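Local structure of carbonic anhydrase (Porphyridium purpureum, 1DDZ) at residues A136-G141 and N150-I155; G146-W151 and V366-V371; Y238-D243 and P255-T260. The protein probably catalyses the reversible hydration of carbon dioxide to hydrogencarbonate, as a beta-class carbonic anhydrase that binds zinc. All blocks are in the same frame, centred on the assembly; numbering follows the deposited sequence.

Contacts 1 and 2 share helix 147-161 and lie with their centres about 10 Å apart. Contact 2 holds the start of that helix against helix 361-373 of the second carbonic anhydrase half; contact 1 picks it up one turn later and packs it on helix 134-141. Both border the zinc site of C74, D76, H130 and C133: the side chains of A136 and Y369 come within about 6 Å and 7 Å of a zinc ion. Contact 3 is remote, its centre about 39 Å from that of contact 1 in the same chain. Across the dimer the two meet, because Y238 and L256 pack on L140 of the second subunit.

Contact 1 (A136-G141 and N150-I155); sequences AKAALG and NWLRHI
A139 points its methyl toward helix 147-161 and meets two side chains there. Its CB lies 3.7 Å from I155 CG2, the short branch of the isoleucine, and more loosely 4.4 Å from L152 CB. Those two residues are three positions apart, one turn of the helix, so the alanine faces both. L152 carries its CG beside its own backbone N, anti to the carbonyl carbon (chi1 -59°), and with the chain extended beyond CG its CD1 reaches the neighbouring alanine: A138 CB sits 3.9 Å from L152 CD1. L152 CD1 also lies 4.2 Å from A139 N. I155 splits its two branches. CG2, anti to the backbone N, takes A139, while CG1 leans the other way, beside that N (chi1 -65°); the chain, extended beyond CG1, carries the terminal methyl toward the start of helix 134-141, where I155 CD1 is 4.0 Å from A136 CA. It is therefore backbone, not the methyl of A136, that the tip of the isoleucine touches.

The side chains that meet are all apolar, and the methyl tips also lie against backbone. The axes of the short helix segments pass 9.0 Å apart and cross at 90°. The contact is small and fully buried.

The methyl of A136 points away from I155, to L176 and I180 of helix 172-193, and I155 and L140 both touch L179 of that same helix, which thus packs against both members of the pair. H154 and N150, on helix 147-161, are hydrogen-bonded to S105 and S195 of the second subunit. Helix 134-141 starts just after the zinc ligand C133, which lies in the short link after strand 124-130, and contact 1 packs this helix onto the longer one that follows it.

Contact 2 (G146-W151 and V366-V371); sequences GLIDNW and VLQYAV
Q368 lays the end of its side chain over the first turn of helix 147-161, its carboxamide oxygen lodged against L147 and I148. CG is anti to the backbone N (chi1 -177°) and the chain runs on extended, so the amide reaches well out from helix 361-373. OE1 accepts the backbone N-H of I148, at 2.7 Å from I148 N, and the nitrogen lies in the carbonyl plane. The N-H...O angle of 144° makes it a bent bond. Carbon crowds the same oxygen: I148 CB is 3.1 Å from Q368 OE1, and L147 CB 3.3 Å from it. Beyond, I148 sends CD1 to Y369, where it lies 3.7 Å from Y369 CB and touches the near part of the ring. Y369 itself stands beside the zinc ligand D76 and meets the ring of F347.

The backbone angles of G146 call for glycine: a CB would jam against the carbonyl O of L145, and would also fall 3.3 Å from Q368 NE2.

Q368 NE2 is hydrogen-bonded to L145 O and Q372 OE1, so both ends of the amide are engaged and its flip is settled. The oxygen takes a first-turn N-H, where the helix dipole would probably favour an acceptor. An uncharged amide thus supplies a buried polar link between the two carbonic anhydrase halves, beside the apolar packing of I148 on Y369.

Contact 3 (Y238-D243 and P255-T260); sequences YRTKSD and PLVQVT
R239 starts with its CB pointing away from P255-T260 and comes back by bending at chi2 (68°), which swings CD round toward P255 and L256. R239 CD settles 3.7 Å from P255 O. NE follows, and R239 NE lies 3.3 Å from P255 O. CZ sits about equally far from P255 O and L256 CD2. At the tip, R239 NH1 lies 3.7 Å from L256 CD2, the arginine and leucine side chains crossing obliquely, and the same NH1 forms a salt bridge with D142 of the second subunit. An alanine here would probably leave that aspartate without its ionic mate and open a gap beside L256 CD2.

The backbones join one residue earlier. V257 N donates to Y238 O at 2.9 Å, with a bent N-H...O angle of 146°. Alongside, Y238 CA makes a CA-H...O contact to V257 O at 3.0 Å. L256 CD2 packs 3.6 Å from Y238 CB and as close to Y238 O. At the far end D243 crosses P255 at about a right angle, and D243 OD2 is 3.5 Å from P255 CG. One water bridges this end: it accepts from T240 N and donates to D243 OD2 and P255 O. Past V257 the second segment turns sharply, Q258 being the centre of an inverse gamma turn.

Neither segment is regular helix or strand; both belong to the long loop from strand 222-227 to helix 266-279. That loop reaches over to the second subunit, where Y238 OH is hydrogen-bonded to E175 and Q258 NE2 to C169 O. There Y238 also packs on L140 of helix 134-141, and L256 on L176 of helix 172-193, so the loop pair lies on two helices of its partner.

Contact 1 (A136-G141 and N150-I155)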
loop_
_atom_site.group_PDB
_atom_site.type_symbol
_atom_site.label_atom_id
_atom_site.label_comp_id
_atom_site.label_asym_id
_atom_site.label_seq_id
_atom_site.Cartn_x
_atom_site.Cartn_y
_atom_site.Cartn_z
ATOM N N ALA A 136 10.373 -6.806 14.946
ATOM C CA ALA A 136 11.381 -5.819 15.320
ATOM C C ALA A 136 12.759 -6.463 15.336
ATOM O O ALA A 136 13.739 -5.871 14.902
ATOM C CB ALA A 136 11.047 -5.243 16.687
ATOM N N LYS A 137 12.809 -7.701 15.807
ATOM C CA LYS A 137 14.042 -8.472 15.904
ATOM C C LYS A 137 14.640 -8.771 14.533
ATOM O O LYS A 137 15.845 -8.607 14.316
ATOM C CB LYS A 137 13.745 -9.756 16.661
ATOM C CG LYS A 137 14.934 -10.527 17.113
ATOM C CD LYS A 137 14.483 -11.703 17.960
ATOM C CE LYS A 137 15.624 -12.657 18.193
ATOM N NZ LYS A 137 15.287 -13.734 19.168
ATOM N N ALA A 138 13.785 -9.152 13.595
ATOM C CA ALA A 138 14.214 -9.458 12.238
ATOM C C ALA A 138 14.806 -8.222 11.585
ATOM O O ALA A 138 15.786 -8.321 10.856
ATOM C CB ALA A 138 13.040 -9.966 11.423
ATOM N N ALA A 139 14.234 -7.056 11.883
ATOM C CA ALA A 139 14.701 -5.790 11.324
ATOM C C ALA A 139 16.167 -5.470 11.692
ATOM O O ALA A 139 16.855 -4.758 10.969
ATOM C CB ALA A 139 13.772 -4.649 11.781
ATOM N N LEU A 140 16.613 -5.949 12.850
ATOM C CA LEU A 140 17.976 -5.705 13.327
ATOM C C LEU A 140 18.926 -6.859 13.022
ATOM O O LEU A 140 20.073 -6.649 12.634
ATOM C CB LEU A 140 17.993 -5.489 14.855
ATOM C CG LEU A 140 17.449 -4.232 15.559
ATOM C CD1 LEU A 140 17.662 -4.324 17.088
ATOM C CD2 LEU A 140 18.145 -3.008 15.037
ATOM N N GLY A 141 18.459 -8.086 13.197
ATOM C CA GLY A 141 19.359 -9.200 13.005
ATOM C C GLY A 141 19.270 -10.126 11.821
ATOM O O GLY A 141 19.911 -11.167 11.842
ATOM N N ASN A 150 10.871 -5.083 2.909
ATOM C CA ASN A 150 10.365 -3.772 2.485
ATOM C C ASN A 150 9.395 -3.233 3.543
ATOM O O ASN A 150 9.315 -2.036 3.795
ATOM C CB ASN A 150 9.698 -3.888 1.121
ATOM C CG ASN A 150 10.654 -4.386 0.042
ATOM O OD1 ASN A 150 11.594 -3.697 -0.347
ATOM N ND2 ASN A 150 10.414 -5.594 -0.445
ATOM N N TRP A 151 8.689 -4.139 4.209
ATOM C CA TRP A 151 7.775 -3.760 5.276
ATOM C C TRP A 151 8.668 -3.324 6.447
ATOM O O TRP A 151 8.483 -2.258 7.029
ATOM C CB TRP A 151 6.930 -4.977 5.696
ATOM C CG TRP A 151 5.904 -4.679 6.756
ATOM C CD1 TRP A 151 6.007 -4.932 8.093
ATOM C CD2 TRP A 151 4.613 -4.081 6.557
ATOM N NE1 TRP A 151 4.861 -4.527 8.739
ATOM C CE2 TRP A 151 3.990 -4.004 7.821
ATOM C CE3 TRP A 151 3.923 -3.606 5.429
ATOM C CZ2 TRP A 151 2.705 -3.475 7.992
ATOM C CZ3 TRP A 151 2.648 -3.079 5.600
ATOM C CH2 TRP A 151 2.055 -3.019 6.874
ATOM N N LEU A 152 9.656 -4.158 6.763
ATOM C CA LEU A 152 10.594 -3.916 7.859
ATOM C C LEU A 152 11.484 -2.680 7.737
ATOM O O LEU A 152 12.084 -2.276 8.732
ATOM C CB LEU A 152 11.434 -5.159 8.131
ATOM C CG LEU A 152 10.595 -6.389 8.492
ATOM C CD1 LEU A 152 11.493 -7.561 8.732
ATOM C CD2 LEU A 152 9.760 -6.105 9.721
ATOM N N ARG A 153 11.566 -2.082 6.545
ATOM C CA ARG A 153 12.346 -0.863 6.359
ATOM C C ARG A 153 11.777 0.247 7.230
ATOM O O ARG A 153 12.494 1.149 7.593
ATOM C CB ARG A 153 12.326 -0.376 4.909
ATOM C CG ARG A 153 13.212 -1.115 3.934
ATOM C CD ARG A 153 14.601 -1.375 4.485
ATOM N NE ARG A 153 14.634 -2.611 5.279
ATOM C CZ ARG A 153 15.650 -3.469 5.302
ATOM N NH1 ARG A 153 16.738 -3.239 4.569
ATOM N NH2 ARG A 153 15.583 -4.553 6.069
ATOM N N HIS A 154 10.486 0.181 7.572
ATOM C CA HIS A 154 9.874 1.206 8.402
ATOM C C HIS A 154 10.394 1.159 9.817
ATOM O O HIS A 154 10.565 2.189 10.453
ATOM C CB HIS A 154 8.347 1.096 8.382
ATOM C CG HIS A 154 7.747 1.447 7.063
ATOM N ND1 HIS A 154 7.585 2.754 6.644
ATOM C CD2 HIS A 154 7.312 0.677 6.044
ATOM C CE1 HIS A 154 7.084 2.764 5.426
ATOM N NE2 HIS A 154 6.910 1.515 5.044
ATOM N N ILE A 155 10.679 -0.039 10.304
ATOM C CA ILE A 155 11.235 -0.204 11.642
ATOM C C ILE A 155 12.673 0.351 11.635
ATOM O O ILE A 155 13.153 0.894 12.624
ATOM C CB ILE A 155 11.246 -1.669 12.031
ATOM C CG1 ILE A 155 9.807 -2.169 12.139
ATOM C CG2 ILE A 155 11.987 -1.870 13.351
ATOM C CD1 ILE A 155 9.687 -3.623 12.507
#

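Contact 2 (G146-W151 and V366-V371)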
loop_
_atom_site.group_PDB
_atom_site.type_symbol
_atom_site.label_atom_id
_atom_site.label_comp_id
_atom_site.label_asym_id
_atom_site.label_seq_id
_atom_site.Cartn_x
_atom_site.Cartn_y
_atom_site.Cartn_z
ATOM N N GLY A 146 13.677 -10.668 1.524
ATOM C CA GLY A 146 12.736 -10.552 0.426
ATOM C C GLY A 146 11.591 -9.571 0.649
ATOM O O GLY A 146 11.767 -8.510 1.270
ATOM N N LEU A 147 10.404 -9.939 0.164
ATOM C CA LEU A 147 9.184 -9.124 0.280
ATOM C C LEU A 147 9.052 -8.399 1.625
ATOM O O LEU A 147 8.911 -7.177 1.670
ATOM C CB LEU A 147 7.951 -10.013 0.068
ATOM C CG LEU A 147 6.451 -9.609 0.091
ATOM C CD1 LEU A 147 5.996 -8.936 1.370
ATOM C CD2 LEU A 147 6.126 -8.753 -1.075
ATOM N N ILE A 148 9.044 -9.164 2.709
ATOM C CA ILE A 148 8.883 -8.596 4.032
ATOM C C ILE A 148 9.944 -7.576 4.474
ATOM O O ILE A 148 9.668 -6.752 5.353
ATOM C CB ILE A 148 8.741 -9.693 5.088
ATOM C CG1 ILE A 148 8.238 -9.078 6.395
ATOM C CG2 ILE A 148 10.065 -10.425 5.269
ATOM C CD1 ILE A 148 7.839 -10.083 7.396
ATOM N N ASP A 149 11.133 -7.599 3.873
ATOM C CA ASP A 149 12.163 -6.638 4.271
ATOM C C ASP A 149 11.737 -5.213 3.921
ATOM O O ASP A 149 12.135 -4.252 4.584
ATOM C CB ASP A 149 13.494 -6.971 3.604
ATOM C CG ASP A 149 14.479 -7.569 4.559
ATOM O OD1 ASP A 149 14.234 -7.536 5.786
ATOM O OD2 ASP A 149 15.516 -8.073 4.093
ATOM N N ASN A 150 10.871 -5.083 2.909
ATOM C CA ASN A 150 10.365 -3.772 2.485
ATOM C C ASN A 150 9.395 -3.233 3.543
ATOM O O ASN A 150 9.315 -2.036 3.795
ATOM C CB ASN A 150 9.698 -3.888 1.121
ATOM C CG ASN A 150 10.654 -4.386 0.042
ATOM O OD1 ASN A 150 11.594 -3.697 -0.347
ATOM N ND2 ASN A 150 10.414 -5.594 -0.445
ATOM N N TRP A 151 8.689 -4.139 4.209
ATOM C CA TRP A 151 7.775 -3.760 5.276
ATOM C C TRP A 151 8.668 -3.324 6.447
ATOM O O TRP A 151 8.483 -2.258 7.029
ATOM C CB TRP A 151 6.930 -4.977 5.696
ATOM C CG TRP A 151 5.904 -4.679 6.756
ATOM C CD1 TRP A 151 6.007 -4.932 8.093
ATOM C CD2 TRP A 151 4.613 -4.081 6.557
ATOM N NE1 TRP A 151 4.861 -4.527 8.739
ATOM C CE2 TRP A 151 3.990 -4.004 7.821
ATOM C CE3 TRP A 151 3.923 -3.606 5.429
ATOM C CZ2 TRP A 151 2.705 -3.475 7.992
ATOM C CZ3 TRP A 151 2.648 -3.079 5.600
ATOM C CH2 TRP A 151 2.055 -3.019 6.874
ATOM N N VAL A 366 2.648 -10.610 6.335
ATOM C CA VAL A 366 2.269 -11.582 7.372
ATOM C C VAL A 366 2.325 -12.993 6.779
ATOM O O VAL A 366 2.867 -13.905 7.406
ATOM C CB VAL A 366 0.834 -11.338 7.927
ATOM C CG1 VAL A 366 0.474 -12.398 8.921
ATOM C CG2 VAL A 366 0.728 -9.979 8.608
ATOM N N LEU A 367 1.788 -13.152 5.563
ATOM C CA LEU A 367 1.760 -14.439 4.850
ATOM C C LEU A 367 3.170 -14.984 4.676
ATOM O O LEU A 367 3.469 -16.097 5.102
ATOM C CB LEU A 367 1.143 -14.263 3.455
ATOM C CG LEU A 367 0.112 -15.237 2.866
ATOM C CD1 LEU A 367 0.261 -15.245 1.376
ATOM C CD2 LEU A 367 0.240 -16.640 3.411
ATOM N N GLN A 368 4.042 -14.190 4.069
ATOM C CA GLN A 368 5.420 -14.612 3.843
ATOM C C GLN A 368 6.117 -14.993 5.139
ATOM O O GLN A 368 6.730 -16.061 5.235
ATOM C CB GLN A 368 6.232 -13.527 3.138
ATOM C CG GLN A 368 7.633 -14.019 2.838
ATOM C CD GLN A 368 8.607 -12.911 2.555
ATOM O OE1 GLN A 368 8.343 -11.747 2.850
ATOM N NE2 GLN A 368 9.751 -13.267 1.988
ATOM N N TYR A 369 6.007 -14.124 6.139
ATOM C CA TYR A 369 6.621 -14.384 7.427
ATOM C C TYR A 369 6.157 -15.736 8.009
ATOM O O TYR A 369 6.970 -16.530 8.481
ATOM C CB TYR A 369 6.311 -13.251 8.401
ATOM C CG TYR A 369 7.072 -13.401 9.708
ATOM C CD1 TYR A 369 8.372 -12.923 9.822
ATOM C CD2 TYR A 369 6.507 -14.036 10.811
ATOM C CE1 TYR A 369 9.095 -13.074 10.987
ATOM C CE2 TYR A 369 7.226 -14.193 11.994
ATOM C CZ TYR A 369 8.524 -13.702 12.076
ATOM O OH TYR A 369 9.258 -13.845 13.237
ATOM N N ALA A 370 4.854 -16.008 7.937
ATOM C CA ALA A 370 4.286 -17.248 8.474
ATOM C C ALA A 370 4.611 -18.490 7.666
ATOM O O ALA A 370 5.011 -19.508 8.211
ATOM C CB ALA A 370 2.775 -17.106 8.602
ATOM N N VAL A 371 4.400 -18.411 6.362
ATOM C CA VAL A 371 4.636 -19.530 5.468
ATOM C C VAL A 371 6.114 -19.808 5.217
ATOM O O VAL A 371 6.568 -20.928 5.397
ATOM C CB VAL A 371 3.926 -19.304 4.094
ATOM C CG1 VAL A 371 4.228 -20.439 3.120
ATOM C CG2 VAL A 371 2.418 -19.172 4.289
#

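Contact 3 (Y238-D243 and P255-T260)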
loop_
_atom_site.group_PDB
_atom_site.type_symbol
_atom_site.label_atom_id
_atom_site.label_comp_id
_atom_site.label_asym_id
_atom_site.label_seq_id
_atom_site.Cartn_x
_atom_site.Cartn_y
_atom_site.Cartn_z
ATOM N N TYR A 238 3.521 28.542 6.682
ATOM C CA TYR A 238 3.847 28.781 5.275
ATOM C C TYR A 238 2.818 29.466 4.432
ATOM O O TYR A 238 3.090 29.787 3.286
ATOM C CB TYR A 238 4.179 27.468 4.588
ATOM C CG TYR A 238 5.336 26.782 5.232
ATOM C CD1 TYR A 238 5.135 25.778 6.194
ATOM C CD2 TYR A 238 6.643 27.174 4.939
ATOM C CE1 TYR A 238 6.226 25.187 6.861
ATOM C CE2 TYR A 238 7.723 26.595 5.588
ATOM C CZ TYR A 238 7.518 25.611 6.545
ATOM O OH TYR A 238 8.667 25.130 7.126
ATOM N N ARG A 239 1.619 29.639 4.952
ATOM C CA ARG A 239 0.595 30.265 4.154
ATOM C C ARG A 239 0.059 31.489 4.865
ATOM O O ARG A 239 -0.189 31.462 6.076
ATOM C CB ARG A 239 -0.539 29.260 3.878
ATOM C CG ARG A 239 -0.911 29.079 2.392
ATOM C CD ARG A 239 0.199 28.409 1.598
ATOM N NE ARG A 239 -0.083 28.357 0.168
ATOM C CZ ARG A 239 -0.081 27.236 -0.549
ATOM N NH1 ARG A 239 0.180 26.075 0.029
ATOM N NH2 ARG A 239 -0.326 27.267 -1.854
ATOM N N THR A 240 -0.036 32.591 4.133
ATOM C CA THR A 240 -0.597 33.806 4.691
ATOM C C THR A 240 -2.102 33.517 4.797
ATOM O O THR A 240 -2.643 32.747 4.001
ATOM C CB THR A 240 -0.360 34.993 3.754
ATOM O OG1 THR A 240 1.009 34.997 3.325
ATOM C CG2 THR A 240 -0.635 36.283 4.499
ATOM N N LYS A 241 -2.784 34.126 5.762
ATOM C CA LYS A 241 -4.224 33.905 5.959
ATOM C C LYS A 241 -5.082 34.025 4.692
ATOM O O LYS A 241 -6.121 33.379 4.565
ATOM C CB LYS A 241 -4.748 34.857 7.028
ATOM C CG LYS A 241 -5.992 34.355 7.742
ATOM C CD LYS A 241 -5.772 32.957 8.339
ATOM C CE LYS A 241 -6.681 32.709 9.543
ATOM N NZ LYS A 241 -8.106 33.083 9.284
ATOM N N SER A 242 -4.635 34.862 3.765
ATOM C CA SER A 242 -5.321 35.071 2.495
ATOM C C SER A 242 -5.093 33.880 1.551
ATOM O O SER A 242 -6.037 33.348 0.950
ATOM C CB SER A 242 -4.811 36.373 1.856
ATOM O OG SER A 242 -3.393 36.493 1.984
ATOM N N ASP A 243 -3.840 33.427 1.479
ATOM C CA ASP A 243 -3.466 32.308 0.624
ATOM C C ASP A 243 -3.907 30.965 1.191
ATOM O O ASP A 243 -3.961 29.972 0.469
ATOM C CB ASP A 243 -1.960 32.320 0.350
ATOM C CG ASP A 243 -1.539 33.495 -0.526
ATOM O OD1 ASP A 243 -2.259 33.801 -1.508
ATOM O OD2 ASP A 243 -0.496 34.120 -0.227
ATOM N N PRO A 255 1.506 31.192 -3.510
ATOM C CA PRO A 255 2.867 31.181 -2.962
ATOM C C PRO A 255 3.076 30.598 -1.561
ATOM O O PRO A 255 2.165 30.582 -0.725
ATOM C CB PRO A 255 3.233 32.661 -2.987
ATOM C CG PRO A 255 1.917 33.318 -2.648
ATOM C CD PRO A 255 0.966 32.565 -3.553
ATOM N N LEU A 256 4.286 30.094 -1.328
ATOM C CA LEU A 256 4.661 29.582 -0.018
ATOM C C LEU A 256 5.486 30.687 0.625
ATOM O O LEU A 256 6.554 31.055 0.125
ATOM C CB LEU A 256 5.483 28.297 -0.101
ATOM C CG LEU A 256 4.692 26.990 -0.077
ATOM C CD1 LEU A 256 5.654 25.852 0.154
ATOM C CD2 LEU A 256 3.658 27.014 1.027
ATOM N N VAL A 257 4.944 31.258 1.691
ATOM C CA VAL A 257 5.577 32.339 2.432
ATOM C C VAL A 257 6.044 31.814 3.789
ATOM O O VAL A 257 5.231 31.394 4.612
ATOM C CB VAL A 257 4.572 33.505 2.645
ATOM C CG1 VAL A 257 5.186 34.604 3.478
ATOM C CG2 VAL A 257 4.116 34.055 1.307
ATOM N N GLN A 258 7.353 31.849 4.024
ATOM C CA GLN A 258 7.934 31.377 5.283
ATOM C C GLN A 258 7.574 32.348 6.429
ATOM O O GLN A 258 8.339 33.272 6.753
ATOM C CB GLN A 258 9.455 31.257 5.121
ATOM C CG GLN A 258 10.197 30.535 6.235
ATOM C CD GLN A 258 11.706 30.557 6.027
ATOM O OE1 GLN A 258 12.272 31.580 5.646
ATOM N NE2 GLN A 258 12.364 29.430 6.282
ATOM N N VAL A 259 6.392 32.148 7.013
ATOM C CA VAL A 259 5.888 32.982 8.112
ATOM C C VAL A 259 6.832 32.938 9.311
ATOM O O VAL A 259 7.046 33.943 9.983
ATOM C CB VAL A 259 4.459 32.540 8.546
ATOM C CG1 VAL A 259 4.017 33.282 9.786
ATOM C CG2 VAL A 259 3.469 32.795 7.427
ATOM N N THR A 260 7.364 31.755 9.590
ATOM C CA THR A 260 8.310 31.562 10.681
ATOM C C THR A 260 9.278 30.476 10.245
ATOM O O THR A 260 8.926 29.616 9.446
ATOM C CB THR A 260 7.618 31.257 12.057
ATOM O OG1 THR A 260 8.415 30.342 12.832
ATOM C CG2 THR A 260 6.215 30.711 11.875
HETATM O O HOH W 1 8.397 27.164 9.829
HETATM O O HOH W 2 1.192 32.338 1.393
#